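PDB 6JEB: beta-N-acetylhexosaminidase from Akkermansia muciniphila, which hydrolyses terminal non-reducing beta-linked N-acetylhexosamine residues, releasing N-acetylglucosamine from unbranched N-glycans and chitobiose and N-acetylgalactosamine from some other substrates. Local coordinates for residues 132-137 with 192-197; 147-152 with 160-165; 153-158 with 216-221. All coordinates share one frame; numbering follows the deposited sequence.

Contact 1 of 3, residues 132-137 with 192-197; sequences QGWRLP and GHNQAL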
loop_
_atom_site.group_PDB
_atom_site.type_symbol
_atom_site.label_atom_id
_atom_site.label_comp_id
_atom_site.label_asym_id
_atom_site.label_seq_id
_atom_site.Cartn_x
_atom_site.Cartn_y
_atom_site.Cartn_z
ATOM N N GLN A 132 9.913 -14.653 -5.146
ATOM C CA GLN A 132 9.821 -15.652 -4.089
ATOM C C GLN A 132 8.467 -16.345 -4.041
ATOM O O GLN A 132 8.272 -17.242 -3.210
ATOM C CB GLN A 132 10.113 -15.003 -2.722
ATOM C CG GLN A 132 11.530 -14.458 -2.558
ATOM C CD GLN A 132 11.752 -13.101 -3.224
ATOM O OE1 GLN A 132 10.814 -12.462 -3.695
ATOM N NE2 GLN A 132 13.013 -12.666 -3.273
ATOM N N GLY A 133 7.533 -15.957 -4.901
ATOM C CA GLY A 133 6.213 -16.548 -4.879
ATOM C C GLY A 133 5.225 -15.808 -5.754
ATOM O O GLY A 133 5.435 -14.641 -6.110
ATOM N N TRP A 134 4.141 -16.499 -6.100
ATOM C CA TRP A 134 3.069 -15.975 -6.937
ATOM C C TRP A 134 1.770 -16.416 -6.279
ATOM O O TRP A 134 1.567 -17.618 -6.083
ATOM C CB TRP A 134 3.182 -16.564 -8.354
ATOM C CG TRP A 134 2.101 -16.091 -9.282
ATOM C CD1 TRP A 134 0.771 -16.410 -9.220
ATOM C CD2 TRP A 134 2.247 -15.181 -10.384
ATOM N NE1 TRP A 134 0.083 -15.750 -10.215
ATOM C CE2 TRP A 134 0.968 -15.002 -10.950
ATOM C CE3 TRP A 134 3.341 -14.521 -10.962
ATOM C CZ2 TRP A 134 0.744 -14.171 -12.053
ATOM C CZ3 TRP A 134 3.113 -13.688 -12.057
ATOM C CH2 TRP A 134 1.826 -13.531 -12.591
ATOM N N ARG A 135 0.889 -15.461 -5.939
ATOM C CA ARG A 135 -0.258 -15.742 -5.076
ATOM C C ARG A 135 -1.622 -15.630 -5.756
ATOM O O ARG A 135 -2.645 -15.869 -5.087
ATOM C CB ARG A 135 -0.234 -14.842 -3.834
ATOM C CG ARG A 135 1.098 -14.829 -3.094
ATOM C CD ARG A 135 1.529 -16.235 -2.645
ATOM N NE ARG A 135 2.841 -16.156 -2.018
ATOM C CZ ARG A 135 3.698 -17.170 -1.921
ATOM N NH1 ARG A 135 3.364 -18.382 -2.357
ATOM N NH2 ARG A 135 4.895 -16.966 -1.381
ATOM N N LEU A 136 -1.680 -15.281 -7.050
ATOM C CA LEU A 136 -2.948 -15.092 -7.746
ATOM C C LEU A 136 -3.253 -16.307 -8.605
ATOM O O LEU A 136 -2.489 -16.590 -9.540
ATOM C CB LEU A 136 -2.873 -13.856 -8.638
ATOM C CG LEU A 136 -4.146 -13.632 -9.459
ATOM C CD1 LEU A 136 -5.243 -12.941 -8.636
ATOM C CD2 LEU A 136 -3.857 -12.844 -10.737
ATOM N N PRO A 137 -4.356 -17.018 -8.377
ATOM C CA PRO A 137 -4.706 -18.125 -9.276
ATOM C C PRO A 137 -5.219 -17.589 -10.606
ATOM O O PRO A 137 -5.923 -16.577 -10.659
ATOM C CB PRO A 137 -5.812 -18.858 -8.509
ATOM C CG PRO A 137 -6.484 -17.758 -7.725
ATOM C CD PRO A 137 -5.364 -16.822 -7.315
ATOM N N GLY A 192 10.011 -7.456 -14.671
ATOM C CA GLY A 192 10.932 -8.115 -13.772
ATOM C C GLY A 192 10.261 -8.616 -12.512
ATOM O O GLY A 192 9.039 -8.800 -12.454
ATOM N N HIS A 193 11.076 -8.835 -11.479
ATOM C CA HIS A 193 10.607 -9.451 -10.239
ATOM C C HIS A 193 9.777 -10.697 -10.539
ATOM O O HIS A 193 8.719 -10.937 -9.950
ATOM C CB HIS A 193 9.858 -8.444 -9.359
ATOM C CG HIS A 193 10.770 -7.589 -8.534
ATOM N ND1 HIS A 193 11.275 -8.008 -7.321
ATOM C CD2 HIS A 193 11.296 -6.359 -8.758
ATOM C CE1 HIS A 193 12.055 -7.064 -6.821
ATOM N NE2 HIS A 193 12.087 -6.052 -7.675
ATOM N N ASN A 194 10.301 -11.518 -11.453
ATOM C CA ASN A 194 9.521 -12.575 -12.083
ATOM C C ASN A 194 10.178 -13.946 -11.966
ATOM O O ASN A 194 9.894 -14.829 -12.784
ATOM C CB ASN A 194 9.244 -12.237 -13.554
ATOM C CG ASN A 194 7.821 -11.761 -13.784
ATOM O OD1 ASN A 194 6.892 -12.189 -13.095
ATOM N ND2 ASN A 194 7.637 -10.895 -14.772
ATOM N N GLN A 195 11.033 -14.166 -10.963
ATOM C CA GLN A 195 11.672 -15.479 -10.871
ATOM C C GLN A 195 10.650 -16.588 -10.636
ATOM O O GLN A 195 10.814 -17.700 -11.150
ATOM C CB GLN A 195 12.773 -15.512 -9.815
ATOM C CG GLN A 195 13.552 -16.831 -9.847
ATOM C CD GLN A 195 14.846 -16.767 -9.075
ATOM O OE1 GLN A 195 15.470 -15.706 -8.983
ATOM N NE2 GLN A 195 15.260 -17.903 -8.506
ATOM N N ALA A 196 9.588 -16.311 -9.870
ATOM C CA ALA A 196 8.589 -17.348 -9.625
ATOM C C ALA A 196 7.857 -17.707 -10.914
ATOM O O ALA A 196 7.649 -18.894 -11.214
ATOM C CB ALA A 196 7.618 -16.916 -8.522
ATOM N N LEU A 197 7.494 -16.695 -11.708
ATOM C CA LEU A 197 6.877 -16.953 -13.003
ATOM C C LEU A 197 7.818 -17.731 -13.921
ATOM O O LEU A 197 7.378 -18.623 -14.659
ATOM C CB LEU A 197 6.441 -15.631 -13.647
ATOM C CG LEU A 197 5.706 -15.727 -14.989
ATOM C CD1 LEU A 197 4.420 -16.539 -14.866
ATOM C CD2 LEU A 197 5.428 -14.329 -15.557
#

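Contact 2 of 3, residues 147-152 with 160-165; sequences VASRRE and PHEGMY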
loop_
_atom_site.group_PDB
_atom_site.type_symbol
_atom_site.label_atom_id
_atom_site.label_comp_id
_atom_site.label_asym_id
_atom_site.label_seq_id
_atom_site.Cartn_x
_atom_site.Cartn_y
_atom_site.Cartn_z
ATOM N N VAL A 147 3.856 -24.787 -9.162
ATOM C CA VAL A 147 5.261 -24.383 -9.119
ATOM C C VAL A 147 5.446 -23.011 -8.473
ATOM O O VAL A 147 6.138 -22.879 -7.461
ATOM C CB VAL A 147 5.891 -24.408 -10.522
ATOM C CG1 VAL A 147 7.342 -23.958 -10.451
ATOM C CG2 VAL A 147 5.789 -25.807 -11.137
ATOM N N ALA A 148 4.835 -21.973 -9.054
ATOM C CA ALA A 148 5.186 -20.601 -8.687
ATOM C C ALA A 148 4.752 -20.217 -7.277
ATOM O O ALA A 148 5.290 -19.247 -6.728
ATOM C CB ALA A 148 4.619 -19.618 -9.718
ATOM N N SER A 149 3.799 -20.933 -6.681
ATOM C CA SER A 149 3.300 -20.584 -5.356
ATOM C C SER A 149 4.091 -21.247 -4.234
ATOM O O SER A 149 3.721 -21.093 -3.063
ATOM C CB SER A 149 1.812 -20.946 -5.222
ATOM O OG SER A 149 1.632 -22.345 -5.026
ATOM N N ARG A 150 5.156 -21.982 -4.562
ATOM C CA ARG A 150 5.901 -22.783 -3.601
ATOM C C ARG A 150 7.384 -22.485 -3.721
ATOM O O ARG A 150 7.894 -22.304 -4.827
ATOM C CB ARG A 150 5.692 -24.269 -3.911
ATOM C CG ARG A 150 4.275 -24.721 -3.630
ATOM C CD ARG A 150 3.854 -25.917 -4.476
ATOM N NE ARG A 150 2.615 -26.487 -3.961
ATOM C CZ ARG A 150 1.956 -27.479 -4.546
ATOM N NH1 ARG A 150 2.408 -27.991 -5.691
ATOM N NH2 ARG A 150 0.847 -27.954 -3.989
ATOM N N ARG A 151 8.082 -22.449 -2.586
ATOM C CA ARG A 151 9.534 -22.360 -2.610
ATOM C C ARG A 151 10.131 -23.303 -1.571
ATOM O O ARG A 151 9.479 -23.684 -0.596
ATOM C CB ARG A 151 10.047 -20.918 -2.441
ATOM C CG ARG A 151 9.824 -20.318 -1.066
ATOM C CD ARG A 151 10.487 -18.940 -0.958
ATOM N NE ARG A 151 10.330 -18.355 0.371
ATOM C CZ ARG A 151 9.405 -17.453 0.685
ATOM N NH1 ARG A 151 8.542 -17.023 -0.237
ATOM N NH2 ARG A 151 9.344 -16.975 1.920
ATOM N N GLU A 152 11.398 -23.663 -1.792
ATOM C CA GLU A 152 12.044 -24.703 -0.996
ATOM C C GLU A 152 12.365 -24.242 0.423
ATOM O O GLU A 152 12.364 -25.062 1.351
ATOM C CB GLU A 152 13.324 -25.154 -1.707
ATOM C CG GLU A 152 14.131 -26.197 -0.953
ATOM C CD GLU A 152 15.528 -26.361 -1.521
ATOM O OE1 GLU A 152 15.761 -25.914 -2.662
ATOM O OE2 GLU A 152 16.396 -26.912 -0.816
ATOM N N PRO A 160 10.172 -25.017 3.763
ATOM C CA PRO A 160 9.377 -24.641 2.588
ATOM C C PRO A 160 8.313 -23.616 2.941
ATOM O O PRO A 160 7.793 -23.577 4.061
ATOM C CB PRO A 160 8.739 -25.965 2.151
ATOM C CG PRO A 160 9.661 -27.030 2.707
ATOM C CD PRO A 160 10.143 -26.467 4.016
ATOM N N HIS A 161 8.001 -22.765 1.972
ATOM C CA HIS A 161 6.953 -21.773 2.144
ATOM C C HIS A 161 6.072 -21.778 0.909
ATOM O O HIS A 161 6.580 -21.723 -0.215
ATOM C CB HIS A 161 7.518 -20.367 2.351
ATOM C CG HIS A 161 6.454 -19.360 2.640
ATOM N ND1 HIS A 161 5.790 -19.320 3.846
ATOM C CD2 HIS A 161 5.881 -18.409 1.862
ATOM C CE1 HIS A 161 4.880 -18.361 3.811
ATOM N NE2 HIS A 161 4.910 -17.800 2.616
ATOM N N GLU A 162 4.758 -21.855 1.112
ATOM C CA GLU A 162 3.844 -21.838 -0.018
ATOM C C GLU A 162 2.559 -21.133 0.369
ATOM O O GLU A 162 2.313 -20.815 1.540
ATOM C CB GLU A 162 3.517 -23.247 -0.540
ATOM C CG GLU A 162 2.503 -24.018 0.292
ATOM C CD GLU A 162 1.957 -25.252 -0.435
ATOM O OE1 GLU A 162 1.584 -25.145 -1.629
ATOM O OE2 GLU A 162 1.898 -26.338 0.184
ATOM N N GLY A 163 1.739 -20.889 -0.642
ATOM C CA GLY A 163 0.408 -20.375 -0.424
ATOM C C GLY A 163 -0.137 -19.742 -1.682
ATOM O O GLY A 163 0.615 -19.169 -2.477
ATOM N N MET A 164 -1.442 -19.844 -1.885
ATOM C CA MET A 164 -2.077 -19.150 -2.997
ATOM C C MET A 164 -3.510 -18.858 -2.585
ATOM O O MET A 164 -4.170 -19.727 -2.009
ATOM C CB MET A 164 -2.043 -20.013 -4.266
ATOM C CG MET A 164 -2.712 -19.341 -5.464
ATOM S SD MET A 164 -2.552 -20.263 -7.002
ATOM C CE MET A 164 -1.194 -19.390 -7.794
ATOM N N TYR A 165 -3.978 -17.634 -2.849
ATOM C CA TYR A 165 -5.364 -17.299 -2.557
ATOM C C TYR A 165 -6.288 -18.041 -3.512
ATOM O O TYR A 165 -5.913 -18.367 -4.638
ATOM C CB TYR A 165 -5.585 -15.783 -2.688
ATOM C CG TYR A 165 -4.774 -15.042 -1.660
ATOM C CD1 TYR A 165 -5.096 -15.131 -0.307
ATOM C CD2 TYR A 165 -3.657 -14.299 -2.027
ATOM C CE1 TYR A 165 -4.330 -14.495 0.648
ATOM C CE2 TYR A 165 -2.889 -13.655 -1.080
ATOM C CZ TYR A 165 -3.226 -13.759 0.256
ATOM O OH TYR A 165 -2.450 -13.128 1.199
HETATM O O HOH W 1 0.440 -22.877 -2.676
HETATM O O HOH W 2 -0.025 -27.787 -1.248
#

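Contact 3 of 3, residues 153-158 with 216-221; sequences ESFGDG and TTAGNS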
loop_
_atom_site.group_PDB
_atom_site.type_symbol
_atom_site.label_atom_id
_atom_site.label_comp_id
_atom_site.label_asym_id
_atom_site.label_seq_id
_atom_site.Cartn_x
_atom_site.Cartn_y
_atom_site.Cartn_z
ATOM N N GLU A 153 12.657 -22.958 0.611
ATOM C CA GLU A 153 13.104 -22.437 1.902
ATOM C C GLU A 153 13.163 -20.918 1.790
ATOM O O GLU A 153 12.809 -20.339 0.756
ATOM C CB GLU A 153 14.477 -22.996 2.307
ATOM C CG GLU A 153 15.592 -22.682 1.304
ATOM C CD GLU A 153 16.966 -23.160 1.766
ATOM O OE1 GLU A 153 17.100 -23.612 2.925
ATOM O OE2 GLU A 153 17.923 -23.074 0.969
ATOM N N SER A 154 13.632 -20.278 2.864
ATOM C CA SER A 154 13.900 -18.841 2.867
ATOM C C SER A 154 15.240 -18.613 3.552
ATOM O O SER A 154 15.411 -18.973 4.721
ATOM C CB SER A 154 12.796 -18.081 3.608
ATOM O OG SER A 154 11.502 -18.480 3.166
ATOM N N PHE A 155 16.190 -18.024 2.833
ATOM C CA PHE A 155 17.484 -17.648 3.417
ATOM C C PHE A 155 18.162 -18.824 4.117
ATOM O O PHE A 155 18.693 -18.695 5.222
ATOM C CB PHE A 155 17.350 -16.446 4.357
ATOM C CG PHE A 155 16.494 -15.352 3.809
ATOM C CD1 PHE A 155 16.976 -14.497 2.828
ATOM C CD2 PHE A 155 15.196 -15.186 4.261
ATOM C CE1 PHE A 155 16.174 -13.489 2.309
ATOM C CE2 PHE A 155 14.399 -14.183 3.759
ATOM C CZ PHE A 155 14.881 -13.336 2.778
ATOM N N GLY A 156 18.135 -19.987 3.470
ATOM C CA GLY A 156 18.830 -21.146 4.001
ATOM C C GLY A 156 18.186 -21.803 5.199
ATOM O O GLY A 156 18.815 -22.670 5.817
ATOM N N ASP A 157 16.947 -21.441 5.545
ATOM C CA ASP A 157 16.335 -21.964 6.764
ATOM C C ASP A 157 15.791 -23.376 6.618
ATOM O O ASP A 157 15.337 -23.945 7.618
ATOM C CB ASP A 157 15.255 -21.017 7.311
ATOM C CG ASP A 157 14.022 -20.903 6.410
ATOM O OD1 ASP A 157 13.905 -21.630 5.392
ATOM O OD2 ASP A 157 13.157 -20.058 6.734
ATOM N N GLY A 158 15.819 -23.945 5.413
ATOM C CA GLY A 158 15.336 -25.293 5.193
ATOM C C GLY A 158 13.841 -25.485 5.298
ATOM O O GLY A 158 13.380 -26.633 5.286
ATOM N N THR A 216 14.669 -18.160 -3.224
ATOM C CA THR A 216 14.638 -18.349 -1.780
ATOM C C THR A 216 15.447 -17.300 -1.042
ATOM O O THR A 216 15.553 -17.364 0.188
ATOM C CB THR A 216 15.152 -19.745 -1.402
ATOM O OG1 THR A 216 16.540 -19.845 -1.747
ATOM C CG2 THR A 216 14.353 -20.825 -2.120
ATOM N N THR A 217 16.022 -16.342 -1.762
ATOM C CA THR A 217 16.840 -15.288 -1.190
ATOM C C THR A 217 16.349 -13.957 -1.737
ATOM O O THR A 217 15.499 -13.903 -2.629
ATOM C CB THR A 217 18.312 -15.492 -1.562
ATOM O OG1 THR A 217 18.439 -15.539 -2.994
ATOM C CG2 THR A 217 18.835 -16.791 -0.965
ATOM N N ALA A 218 16.880 -12.874 -1.179
ATOM C CA ALA A 218 16.609 -11.547 -1.708
ATOM C C ALA A 218 17.553 -11.273 -2.875
ATOM O O ALA A 218 18.062 -12.205 -3.504
ATOM C CB ALA A 218 16.755 -10.494 -0.606
ATOM N N GLY A 219 17.787 -10.013 -3.193
ATOM C CA GLY A 219 18.606 -9.684 -4.336
ATOM C C GLY A 219 17.793 -9.564 -5.610
ATOM O O GLY A 219 16.608 -9.904 -5.679
ATOM N N ASN A 220 18.466 -9.090 -6.649
ATOM C CA ASN A 220 17.818 -8.688 -7.888
ATOM C C ASN A 220 17.888 -9.813 -8.912
ATOM O O ASN A 220 18.930 -10.457 -9.079
ATOM C CB ASN A 220 18.501 -7.427 -8.439
ATOM C CG ASN A 220 17.927 -6.967 -9.779
ATOM O OD1 ASN A 220 18.566 -7.119 -10.826
ATOM N ND2 ASN A 220 16.730 -6.388 -9.750
ATOM N N SER A 221 16.767 -10.050 -9.585
ATOM C CA SER A 221 16.700 -10.967 -10.712
ATOM C C SER A 221 16.717 -10.173 -12.013
ATOM O O SER A 221 16.057 -9.135 -12.123
ATOM C CB SER A 221 15.411 -11.783 -10.642
ATOM O OG SER A 221 15.215 -12.504 -11.848
HETATM O O HOH W 3 18.065 -20.141 0.571
#

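Contact 1 of 3, residues 132-137 with 192-197
Two loops at the catalytic end of the family 20 TIM barrel meet where Gly133 and Trp134 pack on Ala196 and Leu197: residues 132-137 follow barrel strand 123-127, and residues 192-197, which carry the active-site His193, lead into helix 195-200. The methyl of Ala196 sits on the backbone of Gly133, its CB 3.7 Å from Gly133 N. The indole of Trp134 lies beside it; CG is anti to the backbone N (chi1 179°), and the ring lies alongside the Leu197 side chain, pointing the same way, with Trp134 CZ3 4.2 Å from Leu197 CB. Asn194 OD1 stands at the ring edge near its plane, the amide turned 17° from the indole, while Asn194 ND2 bonds to Pro191 O. At the other end of the ring, Trp134 NE1 donates to Leu136 O (2.8 Å) in the ring plane and on a carbonyl lone pair, which helps to fix the rotation of the indole. An alanine in place of Trp134 would probably open a gap beside Leu197 and Asn194 and leave Leu136 O without this donor. Between the two segments the contact is van der Waals packing, mostly apolar, while the indole N-H is satisfied within its own loop.

Contact 2 of 3, residues 147-152 with 160-165
Arg150 and Glu162 form a salt bridge in which Arg150 NE donates to Glu162 OE1 over 2.9 Å, almost straight at 172°. The carboxylate oxygen lies in the guanidinium plane, whereas NE approaches Glu162 OE1 from above the carboxylate plane; the two flat groups are 60° apart. Water 2 joins Arg150 NH2 to Glu162 OE2, and water 1 donates to both Glu162 OE1 and Ser149 OG, so each carboxylate oxygen has a water partner. Ser149 OG also bonds to Lys145 O in the preceding helix. The backbones are tied by Arg151 N to His161 O (2.9 Å), His161 N to Arg151 O (3.1 Å) and Gly163 N to Ser149 O (3.1 Å). Arg151 CG sits between its backbone N and carbonyl carbon (chi1 69°), 3.6 Å from His161 O. On the face opposite the salt bridge, His161 CB lies over the centre of the Arg151 guanidinium, and His161 CD2 approaches Arg151 NH1 to 3.7 Å. The polar ends of this pair bond elsewhere: Arg151 NH1 to the backbone O of Arg101 and Gln132, His161 NE2 to Phe103 N. Farther along, Ser149 CB packs on Met164 CB at 4.1 Å. Arg151 with His161 is a hydrogen-bonded pair and Arg150 with Glu162 a non-hydrogen-bonded one, the register of a short antiparallel beta hairpin, here set beside the substrate-binding residue Arg101 in the catalytic domain.

Contact 3 of 3, residues 153-158 with 216-221
Phe155 reaches the loop of residues 216-221 through both its backbone and its ring. Its N donates to Thr216 O over 2.8 Å, nearly straight at 173°, and the same carbonyl oxygen lies over one face of the Phe155 ring, offset toward the rim. The first torsion sets CG anti to the carbonyl carbon (chi1 -44°), which places it beside the N that makes this bond. Phe155 CE1 comes 3.6 Å from Ala218 N and also approaches Thr217 CA and the methyl of Ala218. Arg403 makes a cation-pi contact with this ring, and Trp468 meets it edge-to-face.

Residues 154-157 form a type I' beta turn within the loop between hairpin strands 150-151 and 161-162, closed by Asp157 N bonding to Ser154 O. The Asp157 carboxylate folds back across the turn: Ser154 N donates to OD1 at 2.9 Å, from above the carboxylate plane, and Ile159 N bonds to the same oxygen. Asp157 OD2 has its partners in the C-terminal tail, a salt bridge with Arg467 and a hydrogen bond from Trp468 NE1.

Glu153 holds CG between its backbone N and carbonyl carbon (chi1 59°), and the chain is extended beyond. Glu153 OE1 accepts Gly158 N (2.8 Å) on the anti lone pair. Where the two side chains cross, Glu153 CG lies 4.0 Å from Thr216 CB, while Thr216 CB packs closely on Glu153 O at 3.2 Å. Thr216 CG2 stands beside its own backbone N and meets Glu153 O as well; Thr216 OG1 lies between the backbone N and the carbonyl carbon and is 2.8 Å from water 3. The water accepts from Gly156 N and donates weakly to Glu153 OE2, thereby linking the tip of the turn to the threonine hydroxyl.

In the fold
The three contacts lie on the same side of the chain's centre, all within the catalytic domain. Contact 2 is nested within the chain loop closed by contact 1, their centres 9 Å apart, and Arg135 NH1 bonds to Gly163 O at 2.9 Å. Contact 3, about 14 Å from contact 1 and 13 Å from contact 2 between centres, continues the hairpin at its turn; Gln132 NE2 reaches Thr217 O at 2.9 Å. Substrate-binding Arg101 links contacts 1 and 2: its NE bonds to Gln132 OE1, and its side chain is about 5 Å from that of Arg151. In contact 1, His193 lies between Asp130 and Glu258, completing the charge relay, while the side chain of Phe155 in contact 3 is about 4 Å from that of substrate-binding Glu402.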